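PDB 6JWK: probable glutathione S-transferase, which probably isomerises maleylpyruvate with glutathione as cofactor, as a zeta-class member of the glutathione transferase superfamily. Local coordinates for residues L195-E198 and A199-R202; K22-D25 and Y26-V29; E143-L146 and N147-R151; P87-R90 and A91-L94. All coordinates share one frame; numbering follows the deposited sequence.

Contact 1: residues L195-E198 and A199-R202; sequences LALE and AFQR
Gln201 N and Arg202 N bond back to Leu197 O and Glu198 O, the latter at 2.8 Å, in the first turn of helix 198-203, with Leu197 at the N-cap, two residues past the end of helix 185-195. Phe200 N also approaches Leu197 O, but that bond is badly bent and weak. The side chain of Gln201 turns back across the junction: its extended chain carries NE2 to Leu195 O at 2.9 Å, the oxygen lying about 20° out of the amide plane. Leu197 and Phe200 run side by side in the same direction, Leu197 CD1 meeting Phe200 CD1 at 4.0 Å. Phe200 is buried and packs on Ile17 and Leu21 of helix 10-22 and on Val168 of helix 162-176. On the outer flank Glu198 and Arg202 also lie alongside each other. Glu198 CG stands anti to the backbone N (chi1 -180°), which carries OE2 along the helix to Arg202 NH2 at 3.4 Å, a long salt bridge with a weak hydrogen bond, the carboxylate and guanidinium planes 47° apart. Arg202 NH1 has a stronger partner in Asp25. The guanidinium thus bridges two carboxylates, and the Asp25 one ties the short helix to the N-terminal domain.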
ATOM      1  N   LEU B 195      15.096   7.671  15.868  1.00 19.69           N
ATOM      2  CA  LEU B 195      14.978   7.197  17.273  1.00 21.94           C
ATOM      3  C   LEU B 195      15.663   8.168  18.243  1.00 21.38           C
ATOM      4  O   LEU B 195      15.335   8.106  19.445  1.00 20.50           O
ATOM      5  CB  LEU B 195      15.566   5.808  17.432  1.00 20.72           C
ATOM      6  CG  LEU B 195      14.903   4.739  16.567  1.00 24.72           C
ATOM      7  CD1 LEU B 195      15.499   3.376  16.841  1.00 25.92           C
ATOM      8  CD2 LEU B 195      13.421   4.684  16.830  1.00 23.48           C
ATOM      9  N   ALA B 196      16.527   9.066  17.758  1.00 20.69           N
ATOM     10  CA  ALA B 196      17.130  10.110  18.631  1.00 23.60           C
ATOM     11  C   ALA B 196      16.109  11.205  18.917  1.00 23.91           C
ATOM     12  O   ALA B 196      16.391  12.070  19.731  1.00 23.67           O
ATOM     13  CB  ALA B 196      18.358  10.714  18.012  1.00 23.82           C
ATOM     14  N   LEU B 197      15.016  11.256  18.164  1.00 22.95           N
ATOM     15  CA  LEU B 197      14.031  12.336  18.301  1.00 22.55           C
ATOM     16  C   LEU B 197      12.996  11.956  19.375  1.00 25.46           C
ATOM     17  O   LEU B 197      12.497  10.827  19.362  1.00 20.75           O
ATOM     18  CB  LEU B 197      13.339  12.569  16.959  1.00 24.98           C
ATOM     19  CG  LEU B 197      14.240  13.066  15.822  1.00 23.39           C
ATOM     20  CD1 LEU B 197      13.416  13.160  14.556  1.00 24.41           C
ATOM     21  CD2 LEU B 197      14.868  14.419  16.162  1.00 26.43           C
ATOM     22  N   GLU B 198      12.539  12.942  20.135  1.00 25.75           N
ATOM     23  CA  GLU B 198      11.495  12.755  21.168  1.00 28.53           C
ATOM     24  C   GLU B 198      10.203  12.201  20.521  1.00 25.30           C
ATOM     25  O   GLU B 198       9.553  11.361  21.166  1.00 25.78           O
ATOM     26  CB  GLU B 198      11.273  14.083  21.900  1.00 34.18           C
ATOM     27  CG  GLU B 198      10.219  13.982  22.990  1.00 47.60           C
ATOM     28  CD  GLU B 198       9.521  15.293  23.322  1.00 61.62           C
ATOM     29  OE1 GLU B 198      10.232  16.299  23.587  1.00 72.61           O
ATOM     30  OE2 GLU B 198       8.271  15.310  23.293  1.00 77.63           O
ATOM     31  N   ALA B 199       9.784  12.706  19.351  1.00 27.54           N
ATOM     32  CA  ALA B 199       8.520  12.301  18.693  1.00 26.27           C
ATOM     33  C   ALA B 199       8.561  10.780  18.474  1.00 22.95           C
ATOM     34  O   ALA B 199       7.597  10.098  18.776  1.00 21.53           O
ATOM     35  CB  ALA B 199       8.300  13.057  17.397  1.00 29.32           C
ATOM     36  N   PHE B 200       9.668  10.231  17.997  1.00 20.57           N
ATOM     37  CA  PHE B 200       9.746   8.772  17.753  1.00 21.38           C
ATOM     38  C   PHE B 200       9.788   7.996  19.071  1.00 20.44           C
ATOM     39  O   PHE B 200       9.175   6.874  19.189  1.00 22.08           O
ATOM     40  CB  PHE B 200      10.952   8.462  16.882  1.00 19.91           C
ATOM     41  CG  PHE B 200      10.712   8.768  15.436  1.00 20.22           C
ATOM     42  CD1 PHE B 200      10.865  10.055  14.952  1.00 19.12           C
ATOM     43  CD2 PHE B 200      10.404   7.735  14.555  1.00 19.72           C
ATOM     44  CE1 PHE B 200      10.666  10.309  13.598  1.00 20.68           C
ATOM     45  CE2 PHE B 200      10.228   7.994  13.212  1.00 18.62           C
ATOM     46  CZ  PHE B 200      10.314   9.277  12.738  1.00 18.21           C
ATOM     47  N   GLN B 201      10.557   8.499  20.030  1.00 21.91           N
ATOM     48  CA  GLN B 201      10.650   7.829  21.352  1.00 21.25           C
ATOM     49  C   GLN B 201       9.255   7.770  22.011  1.00 21.03           C
ATOM     50  O   GLN B 201       8.908   6.689  22.489  1.00 22.92           O
ATOM     51  CB  GLN B 201      11.643   8.559  22.254  1.00 23.01           C
ATOM     52  CG  GLN B 201      13.089   8.494  21.781  1.00 24.06           C
ATOM     53  CD  GLN B 201      13.932   9.616  22.355  1.00 29.51           C
ATOM     54  OE1 GLN B 201      13.465  10.483  23.092  1.00 36.76           O
ATOM     55  NE2 GLN B 201      15.168   9.680  21.929  1.00 23.54           N
ATOM     56  N   ARG B 202       8.462   8.852  21.956  1.00 23.22           N
ATOM     57  CA  ARG B 202       7.068   8.852  22.500  1.00 26.85           C
ATOM     58  C   ARG B 202       6.215   7.798  21.791  1.00 25.47           C
ATOM     59  O   ARG B 202       5.354   7.140  22.462  1.00 23.21           O
ATOM     60  CB  ARG B 202       6.391  10.204  22.291  1.00 31.14           C
ATOM     61  CG  ARG B 202       6.947  11.305  23.172  1.00 43.31           C
ATOM     62  CD  ARG B 202       6.566  12.660  22.596  1.00 53.26           C
ATOM     63  NE  ARG B 202       5.180  12.916  22.900  1.00 52.63           N
ATOM     64  CZ  ARG B 202       4.758  13.525  24.012  1.00 76.45           C
ATOM     65  NH1 ARG B 202       3.460  13.698  24.229  1.00 76.06           N
ATOM     66  NH2 ARG B 202       5.632  13.982  24.899  1.00 80.63           N
TER

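Contact 2: residues K22-D25 and Y26-V29; sequences KGLD and YQVV
Leu24 and Tyr26 meet where the chain turns from helix 10-22 into strand 28-30. Their side chains cross obliquely, and the apolar part of the contact is Leu24 CD2 against the phenol end, 4.1 Å from Tyr26 CZ and 3.4 Å from Tyr26 OH. Tyr26 CG stands between its own backbone N and carbonyl carbon (chi1 58°), which folds the ring back along the preceding chain, with Tyr26 CE1 3.6 Å from Leu24 CA. Leu24 O looks onto one face of the ring, 4.2 Å above its plane and displaced toward the rim. The Gln27 side chain also lies against Leu24, its amide carbon CD 4.1 Å from Leu24 CB.

The backbone bonds are two. Gln27 N donates to Leu24 O at 3.1 Å and Val28 N to Asp25 O at 3.2 Å, the i to i+3 bonds of a short 3-10 turn. A water lies 2.7 Å from Asp25 O and also within bonding distance of Val28 O, linking the turn to the start of the strand; it has more acceptors around it than protons to give.

Among the charged groups, the carboxylate of Asp25 forms a salt bridge with Arg202. Gly23, at positive phi, ends helix 10-22 in a Schellman motif, and Gln27 and Val29 bond to Leu3 of strand 2-5. Helix end, 3-10 turn and parallel strand together form the closing half of the beta-alpha-beta crossover that begins the thioredoxin-like domain of glutathione transferases.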
ATOM      1  N   LYS B  22       3.365  15.667  14.393  1.00 24.22           N
ATOM      2  CA  LYS B  22       2.423  16.804  14.304  1.00 25.79           C
ATOM      3  C   LYS B  22       2.297  17.498  15.670  1.00 27.78           C
ATOM      4  O   LYS B  22       1.819  18.610  15.665  1.00 29.36           O
ATOM      5  CB  LYS B  22       1.027  16.325  13.880  1.00 24.85           C
ATOM      6  CG  LYS B  22       0.947  15.790  12.457  1.00 25.13           C
ATOM      7  CD  LYS B  22       1.077  16.853  11.408  1.00 26.10           C
ATOM      8  CE  LYS B  22       0.600  16.414  10.037  1.00 24.36           C
ATOM      9  NZ  LYS B  22       1.135  17.337   8.999  1.00 26.23           N
ATOM     10  N   GLY B  23       2.626  16.824  16.775  1.00 30.48           N
ATOM     11  CA  GLY B  23       2.405  17.290  18.160  1.00 33.72           C
ATOM     12  C   GLY B  23       0.969  17.072  18.611  1.00 39.45           C
ATOM     13  O   GLY B  23       0.486  17.863  19.428  1.00 37.80           O
ATOM     14  N   LEU B  24       0.309  16.015  18.123  1.00 42.01           N
ATOM     15  CA  LEU B  24      -1.095  15.636  18.453  1.00 42.54           C
ATOM     16  C   LEU B  24      -1.141  14.280  19.178  1.00 43.07           C
ATOM     17  O   LEU B  24      -2.152  13.569  19.036  1.00 46.53           O
ATOM     18  CB  LEU B  24      -1.879  15.527  17.131  1.00 43.18           C
ATOM     19  CG  LEU B  24      -1.953  16.777  16.258  1.00 44.31           C
ATOM     20  CD1 LEU B  24      -2.520  16.442  14.898  1.00 44.12           C
ATOM     21  CD2 LEU B  24      -2.780  17.865  16.915  1.00 47.73           C
ATOM     22  N   ASP B  25      -0.094  13.824  19.862  1.00 50.64           N
ATOM     23  CA  ASP B  25      -0.089  12.402  20.324  1.00 58.10           C
ATOM     24  C   ASP B  25      -0.881  12.228  21.645  1.00 57.81           C
ATOM     25  O   ASP B  25      -1.043  11.056  22.061  1.00 51.88           O
ATOM     26  CB  ASP B  25       1.322  11.807  20.358  1.00 61.50           C
ATOM     27  CG  ASP B  25       2.254  12.577  21.264  1.00 70.01           C
ATOM     28  OD1 ASP B  25       1.973  12.587  22.486  1.00 74.15           O
ATOM     29  OD2 ASP B  25       3.208  13.205  20.740  1.00 60.33           O
ATOM     30  N   TYR B  26      -1.433  13.297  22.246  1.00 49.57           N
ATOM     31  CA  TYR B  26      -2.544  13.205  23.249  1.00 52.38           C
ATOM     32  C   TYR B  26      -3.753  12.437  22.654  1.00 50.10           C
ATOM     33  O   TYR B  26      -4.496  11.770  23.379  1.00 55.49           O
ATOM     34  CB  TYR B  26      -2.974  14.589  23.761  1.00 53.77           C
ATOM     35  CG  TYR B  26      -3.429  15.560  22.698  1.00 60.68           C
ATOM     36  CD1 TYR B  26      -2.524  16.417  22.086  1.00 64.91           C
ATOM     37  CD2 TYR B  26      -4.754  15.612  22.279  1.00 68.12           C
ATOM     38  CE1 TYR B  26      -2.924  17.305  21.100  1.00 66.83           C
ATOM     39  CE2 TYR B  26      -5.171  16.490  21.285  1.00 68.30           C
ATOM     40  CZ  TYR B  26      -4.250  17.344  20.697  1.00 71.02           C
ATOM     41  OH  TYR B  26      -4.633  18.224  19.723  1.00 75.90           O
ATOM     42  N   GLN B  27      -3.948  12.475  21.342  1.00 42.65           N
ATOM     43  CA  GLN B  27      -5.049  11.741  20.671  1.00 47.52           C
ATOM     44  C   GLN B  27      -4.944  10.195  20.814  1.00 50.30           C
ATOM     45  O   GLN B  27      -5.991   9.505  20.619  1.00 44.36           O
ATOM     46  CB  GLN B  27      -5.096  12.248  19.223  1.00 49.76           C
ATOM     47  CG  GLN B  27      -5.351  13.753  19.132  1.00 53.16           C
ATOM     48  CD  GLN B  27      -5.762  14.259  17.763  1.00 57.48           C
ATOM     49  OE1 GLN B  27      -5.611  13.601  16.718  1.00 54.51           O
ATOM     50  NE2 GLN B  27      -6.287  15.477  17.758  1.00 54.72           N
ATOM     51  N   VAL B  28      -3.779   9.597  21.114  1.00 48.49           N
ATOM     52  CA  VAL B  28      -3.617   8.096  21.140  1.00 49.59           C
ATOM     53  C   VAL B  28      -4.436   7.482  22.294  1.00 45.82           C
ATOM     54  O   VAL B  28      -4.474   8.107  23.305  1.00 44.61           O
ATOM     55  CB  VAL B  28      -2.141   7.638  21.212  1.00 42.21           C
ATOM     56  CG1 VAL B  28      -2.052   6.126  21.378  1.00 40.00           C
ATOM     57  CG2 VAL B  28      -1.337   8.140  20.009  1.00 40.50           C
ATOM     58  N   VAL B  29      -5.025   6.287  22.088  1.00 46.35           N
ATOM     59  CA  VAL B  29      -5.952   5.522  22.974  1.00 43.98           C
ATOM     60  C   VAL B  29      -5.670   4.032  22.824  1.00 45.52           C
ATOM     61  O   VAL B  29      -6.055   3.438  21.829  1.00 48.03           O
ATOM     62  CB  VAL B  29      -7.430   5.781  22.617  1.00 48.77           C
ATOM     63  CG1 VAL B  29      -8.364   4.893  23.429  1.00 45.12           C
ATOM     64  CG2 VAL B  29      -7.818   7.253  22.716  1.00 49.42           C
TER
HETATM   65  O   HOH W   1      -2.222  10.107  24.255  1.00 46.64           O

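Contact 3: residues E143-L146 and N147-R151; sequences ETLL and NRHRR
Leu146 and Arg150 form the close-packed part of this last turn of helix 124-149. Their side chains cross, and Leu146 CD1 sits over the centre of one guanidinium face, 3.8 Å above its plane, while Leu146 CG approaches Arg150 NH1 at 3.7 Å. Arg150 has left the helical backbone, and its chain bends at chi3 (-58°) so that the guanidinium folds back over the leucine; NE and NH2 then bond to the carbonyls of Gly152 and Ala153, which fix its plane. Arg150 N still closes the turn on Leu146 O at 3.2 Å. Leu145 CD2 also lies 3.9 Å from His149 ND1, the two side chains crossing.

The solvent side, made by Thr144, Asn147 and Arg148, is looser. Thr144 and Arg148 lie alongside each other, and Thr144 CG2 rests on a guanidinium face of Arg148, 3.9 Å from NE. Asn147 ND2 stays 3.9 Å from Glu143 OE2, amide and carboxylate planes 86° apart. Glu143 itself is buried, its carboxylate anchored by the backbone N-H groups of Ala186 and Leu187 at the start of helix 185-195. Leu146 packs on Leu187 and Leu190 of the same helix, whereas Leu145 faces Glu95 and Leu99 of helix 87-103, so the end of helix 124-149 lies between the two.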
ATOM      1  N   GLU B 143      17.005   0.408   0.629  1.00 20.83           N
ATOM      2  CA  GLU B 143      18.382   0.979   0.826  1.00 19.85           C
ATOM      3  C   GLU B 143      18.723   1.747  -0.452  1.00 20.84           C
ATOM      4  O   GLU B 143      19.146   2.891  -0.362  1.00 21.58           O
ATOM      5  CB  GLU B 143      19.353  -0.169   1.147  1.00 22.15           C
ATOM      6  CG  GLU B 143      20.820   0.233   1.236  1.00 22.34           C
ATOM      7  CD  GLU B 143      21.238   0.834   2.571  1.00 25.97           C
ATOM      8  OE1 GLU B 143      20.339   0.921   3.481  1.00 24.07           O
ATOM      9  OE2 GLU B 143      22.447   1.249   2.715  1.00 23.49           O
ATOM     10  N   THR B 144      18.511   1.160  -1.630  1.00 20.87           N
ATOM     11  CA  THR B 144      18.826   1.805  -2.937  1.00 20.96           C
ATOM     12  C   THR B 144      17.958   3.048  -3.148  1.00 22.76           C
ATOM     13  O   THR B 144      18.512   4.118  -3.541  1.00 22.17           O
ATOM     14  CB  THR B 144      18.676   0.800  -4.100  1.00 24.83           C
ATOM     15  OG1 THR B 144      19.668  -0.171  -3.831  1.00 23.58           O
ATOM     16  CG2 THR B 144      18.910   1.388  -5.470  1.00 25.99           C
ATOM     17  N   LEU B 145      16.653   2.979  -2.853  1.00 20.10           N
ATOM     18  CA  LEU B 145      15.799   4.178  -3.077  1.00 19.96           C
ATOM     19  C   LEU B 145      16.268   5.297  -2.140  1.00 17.55           C
ATOM     20  O   LEU B 145      16.197   6.443  -2.527  1.00 19.25           O
ATOM     21  CB  LEU B 145      14.311   3.844  -2.847  1.00 20.06           C
ATOM     22  CG  LEU B 145      13.713   2.861  -3.852  1.00 22.14           C
ATOM     23  CD1 LEU B 145      12.275   2.598  -3.469  1.00 22.53           C
ATOM     24  CD2 LEU B 145      13.794   3.319  -5.309  1.00 22.90           C
ATOM     25  N   LEU B 146      16.581   4.973  -0.889  1.00 18.64           N
ATOM     26  CA  LEU B 146      17.033   5.987   0.098  1.00 19.83           C
ATOM     27  C   LEU B 146      18.312   6.635  -0.437  1.00 20.28           C
ATOM     28  O   LEU B 146      18.345   7.864  -0.508  1.00 24.47           O
ATOM     29  CB  LEU B 146      17.251   5.345   1.472  1.00 19.62           C
ATOM     30  CG  LEU B 146      17.787   6.275   2.552  1.00 18.65           C
ATOM     31  CD1 LEU B 146      16.834   7.432   2.797  1.00 18.96           C
ATOM     32  CD2 LEU B 146      18.055   5.499   3.833  1.00 18.49           C
ATOM     33  N   ASN B 147      19.285   5.829  -0.832  1.00 21.69           N
ATOM     34  CA  ASN B 147      20.586   6.326  -1.366  1.00 23.73           C
ATOM     35  C   ASN B 147      20.408   7.169  -2.621  1.00 22.86           C
ATOM     36  O   ASN B 147      21.104   8.165  -2.722  1.00 22.69           O
ATOM     37  CB  ASN B 147      21.539   5.203  -1.722  1.00 24.12           C
ATOM     38  CG  ASN B 147      22.128   4.582  -0.486  1.00 28.20           C
ATOM     39  OD1 ASN B 147      22.327   5.274   0.508  1.00 26.61           O
ATOM     40  ND2 ASN B 147      22.402   3.287  -0.553  1.00 27.72           N
ATOM     41  N   ARG B 148      19.463   6.847  -3.507  1.00 24.83           N
ATOM     42  CA  ARG B 148      19.307   7.540  -4.814  1.00 26.00           C
ATOM     43  C   ARG B 148      18.355   8.714  -4.748  1.00 25.04           C
ATOM     44  O   ARG B 148      18.537   9.627  -5.541  1.00 27.49           O
ATOM     45  CB  ARG B 148      18.836   6.567  -5.901  1.00 32.26           C
ATOM     46  CG  ARG B 148      19.864   5.465  -6.059  1.00 38.19           C
ATOM     47  CD  ARG B 148      19.956   4.872  -7.416  1.00 40.88           C
ATOM     48  NE  ARG B 148      21.108   3.998  -7.459  1.00 40.06           N
ATOM     49  CZ  ARG B 148      21.434   3.274  -8.506  1.00 44.93           C
ATOM     50  NH1 ARG B 148      20.722   3.383  -9.611  1.00 45.35           N
ATOM     51  NH2 ARG B 148      22.507   2.506  -8.471  1.00 47.16           N
ATOM     52  N   HIS B 149      17.373   8.749  -3.852  1.00 23.17           N
ATOM     53  CA  HIS B 149      16.303   9.763  -3.993  1.00 23.27           C
ATOM     54  C   HIS B 149      16.142  10.663  -2.770  1.00 21.26           C
ATOM     55  O   HIS B 149      15.310  11.572  -2.850  1.00 23.85           O
ATOM     56  CB  HIS B 149      14.976   9.079  -4.358  1.00 24.84           C
ATOM     57  CG  HIS B 149      15.032   8.351  -5.663  1.00 31.19           C
ATOM     58  ND1 HIS B 149      14.312   7.180  -5.896  1.00 38.04           N
ATOM     59  CD2 HIS B 149      15.699   8.622  -6.811  1.00 30.70           C
ATOM     60  CE1 HIS B 149      14.583   6.752  -7.127  1.00 39.27           C
ATOM     61  NE2 HIS B 149      15.457   7.597  -7.698  1.00 32.54           N
ATOM     62  N   ARG B 150      16.779  10.360  -1.649  1.00 20.49           N
ATOM     63  CA  ARG B 150      16.595  11.176  -0.429  1.00 20.05           C
ATOM     64  C   ARG B 150      16.889  12.652  -0.721  1.00 19.64           C
ATOM     65  O   ARG B 150      17.736  12.958  -1.588  1.00 20.10           O
ATOM     66  CB  ARG B 150      17.465  10.708   0.727  1.00 19.84           C
ATOM     67  CG  ARG B 150      18.942  11.071   0.582  1.00 21.35           C
ATOM     68  CD  ARG B 150      19.770  10.250   1.532  1.00 21.39           C
ATOM     69  NE  ARG B 150      19.364  10.430   2.918  1.00 19.53           N
ATOM     70  CZ  ARG B 150      19.736   9.634   3.914  1.00 19.90           C
ATOM     71  NH1 ARG B 150      20.489   8.578   3.713  1.00 18.20           N
ATOM     72  NH2 ARG B 150      19.329   9.887   5.127  1.00 20.09           N
ATOM     73  N   ARG B 151      16.220  13.547  -0.025  1.00 21.17           N
ATOM     74  CA  ARG B 151      16.440  14.999  -0.213  1.00 23.18           C
ATOM     75  C   ARG B 151      17.352  15.550   0.880  1.00 23.75           C
ATOM     76  O   ARG B 151      17.819  16.674   0.720  1.00 23.63           O
ATOM     77  CB  ARG B 151      15.103  15.728  -0.292  1.00 27.29           C
ATOM     78  CG  ARG B 151      14.247  15.278  -1.470  1.00 31.04           C
ATOM     79  CD  ARG B 151      14.804  15.864  -2.765  1.00 34.21           C
ATOM     80  NE  ARG B 151      14.586  15.012  -3.921  1.00 34.56           N
ATOM     81  CZ  ARG B 151      15.025  15.292  -5.137  1.00 35.32           C
ATOM     82  NH1 ARG B 151      15.719  16.413  -5.321  1.00 32.47           N
ATOM     83  NH2 ARG B 151      14.807  14.433  -6.136  1.00 36.03           N
TER

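Contact 4: residues P87-R90 and A91-L94; sequences PLHR and AQAL
Arg90 and Leu94, one turn apart near the start of helix 87-103, lie side by side and point the same way, Arg90 CG touching Leu94 CD1 at 3.6 Å. The aliphatic stem of the arginine makes this contact. Farther out the chain bends at chi3 (56°), carrying the guanidinium away from the leucine toward Pro84 and Leu85, whose carbonyls receive NH2. Leu88 and Gln92 are set differently: they cross, and the extended glutamine chain lays its amide against the leucine, with Leu88 CD1 3.9 Å from Gln92 NE2. Gln92 OE1 is held by Arg151 of another part of the chain and also lies 4.2 Å from His89 CD2, oblique to that ring. Ala91 brings only a methyl to the turn, its CB 3.6 Å from Pro87 O.

Regular helical bonds run beneath these side chains, among them Leu94 N to Arg90 O at 2.8 Å and Ala91 N to Pro87 O at 2.9 Å. Arg90 NE forms a salt bridge with Asp71 of the second subunit, and Ala91 packs on Phe63 of that subunit. With an apolar stem, two carbonyl acceptors and a carboxylate across the dimer interface, one arginine therefore fastens the start of the helix to the preceding loop and to the other subunit.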
ATOM      1  N   PRO B  87       5.642  17.462  -6.667  1.00 28.57           N
ATOM      2  CA  PRO B  87       5.121  16.224  -7.253  1.00 29.19           C
ATOM      3  C   PRO B  87       6.140  15.112  -7.443  1.00 26.86           C
ATOM      4  O   PRO B  87       5.875  13.970  -7.107  1.00 22.97           O
ATOM      5  CB  PRO B  87       4.638  16.634  -8.658  1.00 29.98           C
ATOM      6  CG  PRO B  87       4.324  18.093  -8.508  1.00 32.88           C
ATOM      7  CD  PRO B  87       5.345  18.622  -7.537  1.00 29.52           C
ATOM      8  N   LEU B  88       7.315  15.493  -7.922  1.00 24.88           N
ATOM      9  CA  LEU B  88       8.426  14.544  -8.043  1.00 24.64           C
ATOM     10  C   LEU B  88       8.836  14.023  -6.645  1.00 23.72           C
ATOM     11  O   LEU B  88       8.975  12.781  -6.491  1.00 22.20           O
ATOM     12  CB  LEU B  88       9.594  15.205  -8.767  1.00 25.99           C
ATOM     13  CG  LEU B  88      10.819  14.307  -8.812  1.00 25.50           C
ATOM     14  CD1 LEU B  88      10.471  13.031  -9.533  1.00 28.22           C
ATOM     15  CD2 LEU B  88      12.007  14.985  -9.463  1.00 28.33           C
ATOM     16  N   HIS B  89       9.027  14.899  -5.668  1.00 22.82           N
ATOM     17  CA  HIS B  89       9.496  14.509  -4.318  1.00 22.49           C
ATOM     18  C   HIS B  89       8.398  13.634  -3.709  1.00 22.04           C
ATOM     19  O   HIS B  89       8.730  12.683  -2.989  1.00 19.54           O
ATOM     20  CB  HIS B  89       9.842  15.758  -3.484  1.00 26.36           C
ATOM     21  CG  HIS B  89      10.930  16.573  -4.109  1.00 27.52           C
ATOM     22  ND1 HIS B  89      11.282  17.813  -3.637  1.00 29.62           N
ATOM     23  CD2 HIS B  89      11.740  16.327  -5.167  1.00 28.48           C
ATOM     24  CE1 HIS B  89      12.241  18.319  -4.399  1.00 27.97           C
ATOM     25  NE2 HIS B  89      12.567  17.411  -5.310  1.00 27.27           N
ATOM     26  N   ARG B  90       7.131  13.957  -3.971  1.00 19.83           N
ATOM     27  CA  ARG B  90       6.002  13.157  -3.425  1.00 22.51           C
ATOM     28  C   ARG B  90       6.046  11.740  -4.035  1.00 21.65           C
ATOM     29  O   ARG B  90       5.976  10.736  -3.258  1.00 21.42           O
ATOM     30  CB  ARG B  90       4.662  13.856  -3.670  1.00 23.60           C
ATOM     31  CG  ARG B  90       3.495  13.047  -3.102  1.00 23.51           C
ATOM     32  CD  ARG B  90       2.174  13.755  -3.025  1.00 27.28           C
ATOM     33  NE  ARG B  90       1.794  14.259  -4.316  1.00 26.88           N
ATOM     34  CZ  ARG B  90       1.988  15.500  -4.744  1.00 35.26           C
ATOM     35  NH1 ARG B  90       1.568  15.845  -5.951  1.00 36.08           N
ATOM     36  NH2 ARG B  90       2.591  16.403  -3.981  1.00 38.48           N
ATOM     37  N   ALA B  91       6.207  11.623  -5.361  1.00 21.51           N
ATOM     38  CA  ALA B  91       6.232  10.318  -6.064  1.00 19.69           C
ATOM     39  C   ALA B  91       7.358   9.465  -5.490  1.00 21.33           C
ATOM     40  O   ALA B  91       7.148   8.287  -5.240  1.00 20.22           O
ATOM     41  CB  ALA B  91       6.368  10.483  -7.560  1.00 20.21           C
ATOM     42  N   GLN B  92       8.521  10.077  -5.222  1.00 20.11           N
ATOM     43  CA  GLN B  92       9.696   9.364  -4.668  1.00 20.87           C
ATOM     44  C   GLN B  92       9.429   8.920  -3.224  1.00 19.05           C
ATOM     45  O   GLN B  92       9.786   7.808  -2.881  1.00 19.60           O
ATOM     46  CB  GLN B  92      10.903  10.296  -4.817  1.00 22.74           C
ATOM     47  CG  GLN B  92      11.371  10.352  -6.264  1.00 22.97           C
ATOM     48  CD  GLN B  92      12.538  11.293  -6.475  1.00 25.45           C
ATOM     49  OE1 GLN B  92      12.724  12.264  -5.741  1.00 25.30           O
ATOM     50  NE2 GLN B  92      13.262  11.057  -7.561  1.00 25.86           N
ATOM     51  N   ALA B  93       8.855   9.777  -2.394  1.00 20.96           N
ATOM     52  CA  ALA B  93       8.545   9.428  -0.982  1.00 20.45           C
ATOM     53  C   ALA B  93       7.476   8.319  -0.976  1.00 21.20           C
ATOM     54  O   ALA B  93       7.654   7.311  -0.272  1.00 19.27           O
ATOM     55  CB  ALA B  93       8.127  10.690  -0.279  1.00 20.17           C
ATOM     56  N   LEU B  94       6.425   8.443  -1.799  1.00 18.38           N
ATOM     57  CA  LEU B  94       5.363   7.394  -1.852  1.00 19.83           C
ATOM     58  C   LEU B  94       5.917   6.092  -2.412  1.00 18.72           C
ATOM     59  O   LEU B  94       5.506   5.040  -1.919  1.00 19.85           O
ATOM     60  CB  LEU B  94       4.148   7.872  -2.651  1.00 20.10           C
ATOM     61  CG  LEU B  94       3.430   9.075  -2.051  1.00 21.48           C
ATOM     62  CD1 LEU B  94       2.334   9.599  -3.008  1.00 23.26           C
ATOM     63  CD2 LEU B  94       2.855   8.707  -0.703  1.00 23.54           C
TER

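In the fold
All four contacts are local turns rather than long-range packing. Contacts 1 and 2 lie at the surface in different domains, yet touch: the Arg202-Asp25 salt bridge joins the C-terminal helical part to the thioredoxin-like domain by charge. Contacts 3 and 4 are partly buried, 12 Å apart between centres, and join the ends of helices 124-149 and 87-103 through polar contacts, including a probable hydrogen bond from Arg151 NH2 to Gln92 OE1. Contact 4 alone reaches the second subunit. Chemistry follows place: an ion pair and turn bonds at the domain boundary, leucines against arginine and glutamine side chains where the end of helix 124-149 meets the start of helix 87-103.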